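Local coordinates for protein CrmK (Actinoalloteichus sp. WH1-2216-6, PDB 5I1W) that binds FAD through two covalent links and probably works as an oxygen-dependent flavoprotein oxidoreductase of the berberine bridge enzyme type, at residues V149-A154 / R203-V208; R218-F223 / P285-D290; R227-W232 / A275-M280. All coordinates share one frame; numbering follows the deposited sequence.

Overall arrangement
Interaction 1 comes first along the chain and closes before the others open. It sits where strand 152-160 begins and strand 196-202 has just ended, two neighbours in a five-stranded sheet. Interactions 2 and 3 share strands 222-231 and 277-285, which are neighbours in an eight-stranded antiparallel sheet. Interaction 2 joins the start of the first strand to the end of the second. Interaction 3 joins the opposite ends, so it falls between the two halves of interaction 2. Their centres are about 26 Å apart. The centres of interactions 1 and 2 are about 22 Å apart, and those of 1 and 3 about 38 Å. Interactions 2 and 3 thus tie both ends of one strand pair.

Interaction 1: V149-A154 / R203-V208; sequences VDYLHA and RSPDAV
The ring of Tyr-151 meets Ser-204 at its edge. OG of Ser-204 lies near the ring plane, 3.3 Å from CE2 of Tyr-151. The backbone N of Ser-204 also lies in that plane. Pro-205 CD and the carbonyl O of Arg-203 approach the ring obliquely. The ring of His-153 has an oblique neighbour too: CD of Arg-203 is 3.6 Å from ND1 of His-153. The two side chains run side by side in the same direction, with imidazole and guanidinium planes 55° apart. Arg-203 CG is anti to the backbone N (chi1 175°), and the chain stays extended to NE. This carries its methylenes along the histidine. One guanidinium face is met by CB of Ala-207, 3.7 Å above the plane and toward the rim. That neighbour is brought back by the type I turn from Ser-204 to Ala-207.

The backbone supplies the one hydrogen bond across the contact. Arg-203 N donates to Tyr-151 O over 2.9 Å, fairly straight at 161°. Pro-205 CD packs 3.6 Å from the carbonyl O of Asp-150.

The polar ends are held by other parts of the chain. Tyr-151 OH is hydrogen-bonded to Leu-145 O, Arg-203 NE to Gly-94 O, and Asp-150 forms a salt bridge with Arg-396.

His-153 and Ala-154 both face Trp-201 in a classic beta bulge, at the start of strand 152-160. Asp-150 lies about 12 Å from the bound FAD, side chain to cofactor, so the contact stands back from the flavin site. It joins the entry to strand 152-160 with the loop that leaves its antiparallel neighbour, strand 196-202, and leads to helix 212-215.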
loop_
_atom_site.group_PDB
_atom_site.type_symbol
_atom_site.label_atom_id
_atom_site.label_comp_id
_atom_site.label_asym_id
_atom_site.label_seq_id
_atom_site.Cartn_x
_atom_site.Cartn_y
_atom_site.Cartn_z
ATOM N N VAL A 149 -11.998 3.439 -19.756
ATOM C CA VAL A 149 -12.635 2.702 -20.832
ATOM C C VAL A 149 -12.395 3.316 -22.228
ATOM O O VAL A 149 -12.606 2.655 -23.205
ATOM C CB VAL A 149 -14.140 2.473 -20.630
ATOM C CG1 VAL A 149 -14.404 1.616 -19.384
ATOM C CG2 VAL A 149 -14.901 3.790 -20.583
ATOM N N ASP A 150 -11.917 4.547 -22.286
ATOM C CA ASP A 150 -11.593 5.188 -23.544
ATOM C C ASP A 150 -10.305 4.610 -24.093
ATOM O O ASP A 150 -9.986 4.863 -25.261
ATOM C CB ASP A 150 -11.488 6.719 -23.379
ATOM C CG ASP A 150 -12.851 7.383 -23.027
ATOM O OD1 ASP A 150 -13.907 6.967 -23.598
ATOM O OD2 ASP A 150 -12.884 8.331 -22.166
ATOM N N TYR A 151 -9.583 3.843 -23.251
ATOM C CA TYR A 151 -8.415 3.109 -23.658
ATOM C C TYR A 151 -8.589 1.617 -23.781
ATOM O O TYR A 151 -7.598 0.940 -23.882
ATOM C CB TYR A 151 -7.231 3.433 -22.735
ATOM C CG TYR A 151 -6.950 4.910 -22.773
ATOM C CD1 TYR A 151 -7.628 5.762 -21.918
ATOM C CD2 TYR A 151 -6.090 5.444 -23.715
ATOM C CE1 TYR A 151 -7.469 7.108 -21.974
ATOM C CE2 TYR A 151 -5.892 6.803 -23.776
ATOM C CZ TYR A 151 -6.607 7.628 -22.912
ATOM O OH TYR A 151 -6.435 8.971 -22.944
ATOM N N LEU A 152 -9.818 1.106 -23.834
ATOM C CA LEU A 152 -10.041 -0.323 -23.827
ATOM C C LEU A 152 -10.075 -0.863 -25.246
ATOM O O LEU A 152 -11.005 -0.674 -25.994
ATOM C CB LEU A 152 -11.309 -0.665 -23.108
ATOM C CG LEU A 152 -11.640 -2.161 -23.068
ATOM C CD1 LEU A 152 -10.604 -2.929 -22.278
ATOM C CD2 LEU A 152 -13.060 -2.333 -22.483
ATOM N N HIS A 153 -9.008 -1.512 -25.618
ATOM C CA HIS A 153 -8.857 -1.992 -26.960
ATOM C C HIS A 153 -9.580 -3.318 -27.111
ATOM O O HIS A 153 -10.225 -3.564 -28.129
ATOM C CB HIS A 153 -7.369 -2.094 -27.208
ATOM C CG HIS A 153 -6.996 -2.700 -28.512
ATOM N ND1 HIS A 153 -6.945 -1.973 -29.679
ATOM C CD2 HIS A 153 -6.581 -3.953 -28.828
ATOM C CE1 HIS A 153 -6.521 -2.752 -30.662
ATOM N NE2 HIS A 153 -6.300 -3.959 -30.174
ATOM N N ALA A 154 -9.510 -4.162 -26.072
ATOM C CA ALA A 154 -10.042 -5.495 -26.100
ATOM C C ALA A 154 -10.259 -6.019 -24.693
ATOM O O ALA A 154 -9.643 -5.553 -23.752
ATOM C CB ALA A 154 -9.138 -6.421 -26.898
ATOM N N ARG A 203 -4.947 0.576 -24.864
ATOM C CA ARG A 203 -4.234 1.239 -25.913
ATOM C C ARG A 203 -4.978 2.468 -26.307
ATOM O O ARG A 203 -6.197 2.424 -26.357
ATOM C CB ARG A 203 -4.225 0.323 -27.084
ATOM C CG ARG A 203 -3.622 0.891 -28.300
ATOM C CD ARG A 203 -3.788 -0.175 -29.353
ATOM N NE ARG A 203 -2.689 -0.001 -30.234
ATOM C CZ ARG A 203 -2.718 0.773 -31.291
ATOM N NH1 ARG A 203 -3.843 1.412 -31.620
ATOM N NH2 ARG A 203 -1.612 0.902 -32.020
ATOM N N SER A 204 -4.281 3.563 -26.569
ATOM C CA SER A 204 -4.959 4.764 -27.098
ATOM C C SER A 204 -5.537 4.499 -28.483
ATOM O O SER A 204 -4.896 3.907 -29.287
ATOM C CB SER A 204 -4.012 5.966 -27.200
ATOM O OG SER A 204 -3.467 6.287 -25.941
ATOM N N PRO A 205 -6.753 4.966 -28.752
ATOM C CA PRO A 205 -7.336 4.710 -30.064
ATOM C C PRO A 205 -6.589 5.391 -31.208
ATOM O O PRO A 205 -6.641 4.922 -32.323
ATOM C CB PRO A 205 -8.761 5.225 -29.926
ATOM C CG PRO A 205 -8.707 6.254 -28.835
ATOM C CD PRO A 205 -7.646 5.767 -27.888
ATOM N N ASP A 206 -5.845 6.443 -30.915
ATOM C CA ASP A 206 -5.003 7.098 -31.917
ATOM C C ASP A 206 -3.487 6.915 -31.713
ATOM O O ASP A 206 -2.705 7.789 -32.047
ATOM C CB ASP A 206 -5.383 8.578 -31.941
ATOM C CG ASP A 206 -6.792 8.807 -32.533
ATOM O OD1 ASP A 206 -7.563 7.826 -32.676
ATOM O OD2 ASP A 206 -7.129 9.963 -32.867
ATOM N N ALA A 207 -3.065 5.773 -31.181
ATOM C CA ALA A 207 -1.650 5.495 -31.007
ATOM C C ALA A 207 -0.950 5.290 -32.355
ATOM O O ALA A 207 -1.556 4.774 -33.293
ATOM C CB ALA A 207 -1.447 4.264 -30.133
ATOM N N VAL A 208 0.338 5.672 -32.388
ATOM C CA VAL A 208 1.200 5.693 -33.585
ATOM C C VAL A 208 2.224 4.542 -33.542
ATOM O O VAL A 208 2.933 4.376 -32.545
ATOM C CB VAL A 208 2.034 7.007 -33.677
ATOM C CG1 VAL A 208 2.392 7.297 -35.127
ATOM C CG2 VAL A 208 1.304 8.199 -33.062
#

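Interaction 2: R218-F223 / P285-D290; sequences RPPASF and PVDVPD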
loop_
_atom_site.group_PDB
_atom_site.type_symbol
_atom_site.label_atom_id
_atom_site.label_comp_id
_atom_site.label_asym_id
_atom_site.label_seq_id
_atom_site.Cartn_x
_atom_site.Cartn_y
_atom_site.Cartn_z
ATOM N N ARG A 218 1.810 9.476 -22.312
ATOM C CA ARG A 218 2.791 9.879 -21.300
ATOM C C ARG A 218 2.168 10.930 -20.419
ATOM O O ARG A 218 1.717 11.941 -20.923
ATOM C CB ARG A 218 3.990 10.532 -21.921
ATOM C CG ARG A 218 4.882 9.554 -22.637
ATOM C CD ARG A 218 6.128 10.257 -23.119
ATOM N NE ARG A 218 6.418 9.763 -24.456
ATOM C CZ ARG A 218 6.952 8.576 -24.718
ATOM N NH1 ARG A 218 7.269 7.737 -23.728
ATOM N NH2 ARG A 218 7.157 8.224 -25.983
ATOM N N PRO A 219 2.146 10.701 -19.103
ATOM C CA PRO A 219 1.545 11.745 -18.271
ATOM C C PRO A 219 2.507 12.902 -18.195
ATOM O O PRO A 219 3.700 12.743 -18.515
ATOM C CB PRO A 219 1.436 11.089 -16.908
ATOM C CG PRO A 219 2.624 10.157 -16.860
ATOM C CD PRO A 219 2.826 9.668 -18.303
ATOM N N PRO A 220 2.021 14.068 -17.776
ATOM C CA PRO A 220 2.985 15.145 -17.613
ATOM C C PRO A 220 4.025 14.753 -16.548
ATOM O O PRO A 220 3.712 13.958 -15.615
ATOM C CB PRO A 220 2.115 16.332 -17.182
ATOM C CG PRO A 220 0.758 16.005 -17.742
ATOM C CD PRO A 220 0.641 14.517 -17.523
ATOM N N ALA A 221 5.238 15.292 -16.692
ATOM C CA ALA A 221 6.373 14.782 -15.931
ATOM C C ALA A 221 6.294 15.147 -14.445
ATOM O O ALA A 221 6.689 14.356 -13.580
ATOM C CB ALA A 221 7.685 15.272 -16.537
ATOM N N SER A 222 5.778 16.324 -14.145
ATOM C CA SER A 222 5.613 16.677 -12.754
ATOM C C SER A 222 4.561 17.728 -12.562
ATOM O O SER A 222 4.115 18.321 -13.520
ATOM C CB SER A 222 6.946 17.137 -12.191
ATOM O OG SER A 222 7.344 18.280 -12.873
ATOM N N PHE A 223 4.178 17.925 -11.298
ATOM C CA PHE A 223 3.001 18.658 -10.930
ATOM C C PHE A 223 3.251 19.576 -9.771
ATOM O O PHE A 223 3.904 19.169 -8.826
ATOM C CB PHE A 223 1.902 17.666 -10.449
ATOM C CG PHE A 223 1.160 16.990 -11.560
ATOM C CD1 PHE A 223 1.788 16.027 -12.347
ATOM C CD2 PHE A 223 -0.156 17.286 -11.811
ATOM C CE1 PHE A 223 1.117 15.413 -13.396
ATOM C CE2 PHE A 223 -0.846 16.638 -12.814
ATOM C CZ PHE A 223 -0.207 15.708 -13.619
ATOM N N PRO A 285 -0.387 20.372 -13.898
ATOM C CA PRO A 285 0.910 20.024 -14.470
ATOM C C PRO A 285 1.837 21.242 -14.550
ATOM O O PRO A 285 1.391 22.365 -14.820
ATOM C CB PRO A 285 0.571 19.494 -15.871
ATOM C CG PRO A 285 -0.881 19.167 -15.818
ATOM C CD PRO A 285 -1.490 20.106 -14.819
ATOM N N VAL A 286 3.117 21.024 -14.309
ATOM C CA VAL A 286 4.051 22.138 -14.266
ATOM C C VAL A 286 4.109 22.822 -15.626
ATOM O O VAL A 286 4.112 24.036 -15.708
ATOM C CB VAL A 286 5.457 21.661 -13.838
ATOM C CG1 VAL A 286 6.525 22.613 -14.359
ATOM C CG2 VAL A 286 5.517 21.525 -12.318
ATOM N N ASP A 287 4.111 22.028 -16.684
ATOM C CA ASP A 287 4.232 22.518 -18.067
ATOM C C ASP A 287 3.020 23.290 -18.644
ATOM O O ASP A 287 3.053 23.715 -19.790
ATOM C CB ASP A 287 4.545 21.327 -19.000
ATOM C CG ASP A 287 3.422 20.293 -19.014
ATOM O OD1 ASP A 287 3.252 19.582 -18.003
ATOM O OD2 ASP A 287 2.685 20.202 -20.014
ATOM N N VAL A 288 1.937 23.429 -17.892
ATOM C CA VAL A 288 0.827 24.291 -18.309
ATOM C C VAL A 288 1.260 25.753 -18.146
ATOM O O VAL A 288 1.759 26.119 -17.111
ATOM C CB VAL A 288 -0.445 24.018 -17.476
ATOM C CG1 VAL A 288 -1.366 25.223 -17.434
ATOM C CG2 VAL A 288 -1.193 22.836 -18.041
ATOM N N PRO A 289 1.089 26.579 -19.180
ATOM C CA PRO A 289 1.418 27.997 -19.083
ATOM C C PRO A 289 0.940 28.669 -17.777
ATOM O O PRO A 289 -0.254 28.630 -17.480
ATOM C CB PRO A 289 0.657 28.600 -20.278
ATOM C CG PRO A 289 0.309 27.448 -21.189
ATOM C CD PRO A 289 0.803 26.181 -20.571
ATOM N N ASP A 290 1.852 29.283 -17.021
ATOM C CA ASP A 290 1.487 29.989 -15.774
ATOM C C ASP A 290 0.945 29.049 -14.691
ATOM O O ASP A 290 0.221 29.491 -13.813
ATOM C CB ASP A 290 0.405 31.064 -16.035
ATOM C CG ASP A 290 0.620 31.831 -17.335
ATOM O OD1 ASP A 290 1.697 32.475 -17.485
ATOM O OD2 ASP A 290 -0.307 31.798 -18.200
#
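Phe-223 and Pro-285 form an antiparallel, non-hydrogen-bonded beta bridge, with their CA atoms 4.3 Å apart. It marks the end of the pairing between strands 222-231 and 277-285 in the large antiparallel sheet. The second strand then breaks into a type I turn from Pro-285 to Val-288, which leads toward helix 291-303.

One hydrogen bond crosses the contact. Val-286 N donates to Ser-222 O over 3.0 Å and is nearly straight, at 170°. On the other side of strand 222-231, Phe-223 is bonded through its backbone to Leu-317 of strand 311-318.

There is one CH-pi contact. CA of Pro-285 stands over a face of the Phe-223 ring, 4.2 Å from its centroid and displaced toward the rim. The CB of Phe-223 starts away from the 285-290 segment. With CG anti to the carbonyl carbon (chi1 -80°), the ring swings back alongside the proline.

The remaining contacts are mostly apolar. CG of Pro-285 reaches CE2 of Phe-223 at 3.9 Å. Pro-220 and Pro-285 run alongside each other, their CB atoms 3.8 Å apart. Pro-285 thus has an aromatic ring and a second proline as neighbours. Val-286 CG2 packs against the Ser-222 side chain, and Arg-316 of strand 311-318 touches both residues. Ala-221 packs on His-14 of the second subunit. At the exposed side, OD1 of Asp-287 rests 3.5 Å from CB of Pro-220.

Interaction 3: R227-W232 / A275-M280; sequences RVSWSW and AGHLAM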
loop_
_atom_site.group_PDB
_atom_site.type_symbol
_atom_site.label_atom_id
_atom_site.label_comp_id
_atom_site.label_asym_id
_atom_site.label_seq_id
_atom_site.Cartn_x
_atom_site.Cartn_y
_atom_site.Cartn_z
ATOM N N ARG A 227 -1.945 21.322 -0.891
ATOM C CA ARG A 227 -2.718 20.603 0.087
ATOM C C ARG A 227 -3.192 21.651 1.089
ATOM O O ARG A 227 -2.401 22.448 1.533
ATOM C CB ARG A 227 -1.847 19.526 0.705
ATOM C CG ARG A 227 -1.239 18.619 -0.392
ATOM C CD ARG A 227 -1.457 17.141 -0.129
ATOM N NE ARG A 227 -1.309 16.949 1.297
ATOM C CZ ARG A 227 -1.789 15.936 1.996
ATOM N NH1 ARG A 227 -2.413 14.905 1.399
ATOM N NH2 ARG A 227 -1.591 15.961 3.315
ATOM N N VAL A 228 -4.503 21.705 1.328
ATOM C CA VAL A 228 -5.124 22.783 2.045
ATOM C C VAL A 228 -6.041 22.253 3.127
ATOM O O VAL A 228 -6.795 21.336 2.885
ATOM C CB VAL A 228 -5.968 23.619 1.070
ATOM C CG1 VAL A 228 -6.410 24.939 1.701
ATOM C CG2 VAL A 228 -5.199 23.873 -0.216
ATOM N N SER A 229 -6.022 22.822 4.316
ATOM C CA SER A 229 -7.066 22.516 5.251
ATOM C C SER A 229 -7.634 23.714 5.985
ATOM O O SER A 229 -6.952 24.711 6.242
ATOM C CB SER A 229 -6.633 21.474 6.246
ATOM O OG SER A 229 -5.449 21.830 6.855
ATOM N N TRP A 230 -8.918 23.571 6.309
ATOM C CA TRP A 230 -9.654 24.573 7.003
ATOM C C TRP A 230 -10.085 23.915 8.307
ATOM O O TRP A 230 -10.673 22.817 8.327
ATOM C CB TRP A 230 -10.862 25.019 6.197
ATOM C CG TRP A 230 -10.599 25.661 4.876
ATOM C CD1 TRP A 230 -10.567 26.979 4.629
ATOM C CD2 TRP A 230 -10.417 25.013 3.609
ATOM N NE1 TRP A 230 -10.326 27.213 3.285
ATOM C CE2 TRP A 230 -10.243 26.022 2.639
ATOM C CE3 TRP A 230 -10.345 23.687 3.206
ATOM C CZ2 TRP A 230 -10.009 25.743 1.280
ATOM C CZ3 TRP A 230 -10.123 23.402 1.835
ATOM C CH2 TRP A 230 -9.980 24.423 0.900
ATOM N N SER A 231 -9.766 24.579 9.401
ATOM C CA SER A 231 -10.015 24.012 10.716
ATOM C C SER A 231 -11.487 24.079 11.005
ATOM O O SER A 231 -12.083 25.110 10.876
ATOM C CB SER A 231 -9.214 24.788 11.796
ATOM O OG SER A 231 -9.525 24.286 13.082
ATOM N N TRP A 232 -12.079 22.961 11.377
ATOM C CA TRP A 232 -13.473 22.962 11.740
ATOM C C TRP A 232 -13.735 23.831 12.976
ATOM O O TRP A 232 -14.818 24.358 13.154
ATOM C CB TRP A 232 -13.958 21.539 12.074
ATOM C CG TRP A 232 -14.814 20.952 11.043
ATOM C CD1 TRP A 232 -14.441 19.991 10.119
ATOM C CD2 TRP A 232 -16.188 21.241 10.780
ATOM N NE1 TRP A 232 -15.483 19.672 9.332
ATOM C CE2 TRP A 232 -16.573 20.425 9.689
ATOM C CE3 TRP A 232 -17.130 22.110 11.345
ATOM C CZ2 TRP A 232 -17.872 20.444 9.158
ATOM C CZ3 TRP A 232 -18.426 22.133 10.832
ATOM C CH2 TRP A 232 -18.789 21.294 9.748
ATOM N N ALA A 275 -13.672 15.045 12.662
ATOM C CA ALA A 275 -12.342 14.918 12.059
ATOM C C ALA A 275 -11.396 16.120 12.249
ATOM O O ALA A 275 -10.167 15.978 12.108
ATOM C CB ALA A 275 -12.501 14.615 10.562
ATOM N N GLY A 276 -11.927 17.314 12.554
ATOM C CA GLY A 276 -11.069 18.441 12.902
ATOM C C GLY A 276 -10.835 19.399 11.750
ATOM O O GLY A 276 -10.586 20.586 11.983
ATOM N N HIS A 277 -10.972 18.917 10.508
ATOM C CA HIS A 277 -10.726 19.753 9.354
ATOM C C HIS A 277 -11.587 19.414 8.118
ATOM O O HIS A 277 -12.229 18.382 8.045
ATOM C CB HIS A 277 -9.205 19.820 9.055
ATOM C CG HIS A 277 -8.630 18.621 8.348
ATOM N ND1 HIS A 277 -9.185 17.359 8.400
ATOM C CD2 HIS A 277 -7.504 18.496 7.599
ATOM C CE1 HIS A 277 -8.438 16.516 7.706
ATOM N NE2 HIS A 277 -7.416 17.183 7.205
ATOM N N LEU A 278 -11.649 20.378 7.218
ATOM C CA LEU A 278 -12.027 20.205 5.825
ATOM C C LEU A 278 -10.678 20.163 5.119
ATOM O O LEU A 278 -9.746 20.834 5.567
ATOM C CB LEU A 278 -12.803 21.429 5.353
ATOM C CG LEU A 278 -14.329 21.601 5.354
ATOM C CD1 LEU A 278 -15.159 20.711 6.249
ATOM C CD2 LEU A 278 -14.686 23.025 5.634
ATOM N N ALA A 279 -10.549 19.353 4.071
ATOM C CA ALA A 279 -9.293 19.205 3.348
ATOM C C ALA A 279 -9.518 19.292 1.845
ATOM O O ALA A 279 -10.577 18.975 1.334
ATOM C CB ALA A 279 -8.655 17.880 3.672
ATOM N N MET A 280 -8.504 19.722 1.138
ATOM C CA MET A 280 -8.529 19.742 -0.265
ATOM C C MET A 280 -7.163 19.452 -0.797
ATOM O O MET A 280 -6.169 19.951 -0.261
ATOM C CB MET A 280 -8.926 21.101 -0.752
ATOM C CG MET A 280 -8.877 21.133 -2.278
ATOM S SD MET A 280 -9.239 22.750 -2.920
ATOM C CE MET A 280 -10.950 22.767 -2.628
HETATM O O HOH W 1 -10.647 21.974 14.473
#
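Trp-230 turns the edge of its indole to Leu-278 and Met-280 of the paired strand. Its CB lies 4.2 Å from CB of Leu-278. Chi1 sets CG anti to the carbonyl carbon (-63°), and chi2 of -98° then turns the six-membered ring toward Met-280. CE3 meets Leu-278 CB at 4.0 Å. CZ3 comes to 3.7 Å from Met-280 CB, which sits at the ring edge. CH2 touches both CB and CE of Met-280, whose chain bends at chi3. Val-228 CG1 lies over one indole face, toward the rim. NE1 is hydrogen-bonded outside the contact, to OD1 of Asn-303.

Strands 227-231 and 277-280 are antiparallel neighbours in the large sheet. Val-228 with Met-280 and Trp-230 with Leu-278 are hydrogen-bonded pairs. Ser-229 with Ala-279 and Ser-231 with His-277 are non-hydrogen-bonded pairs. The face bearing Trp-230 is covered by helices 237-253 and 291-303. With an alanine in place of Trp-230, a gap would probably open beside Met-280 CB and Asn-303 OD1 would lose its indole partner.

On the other face, the edge of the His-277 ring meets Ser-229, with CD2 of His-277 3.4 Å from CB of Ser-229. Trp-232 N donates to Gly-276 O over 2.9 Å. A water also donates to Gly-276 O and bridges it to Ser-231 OG.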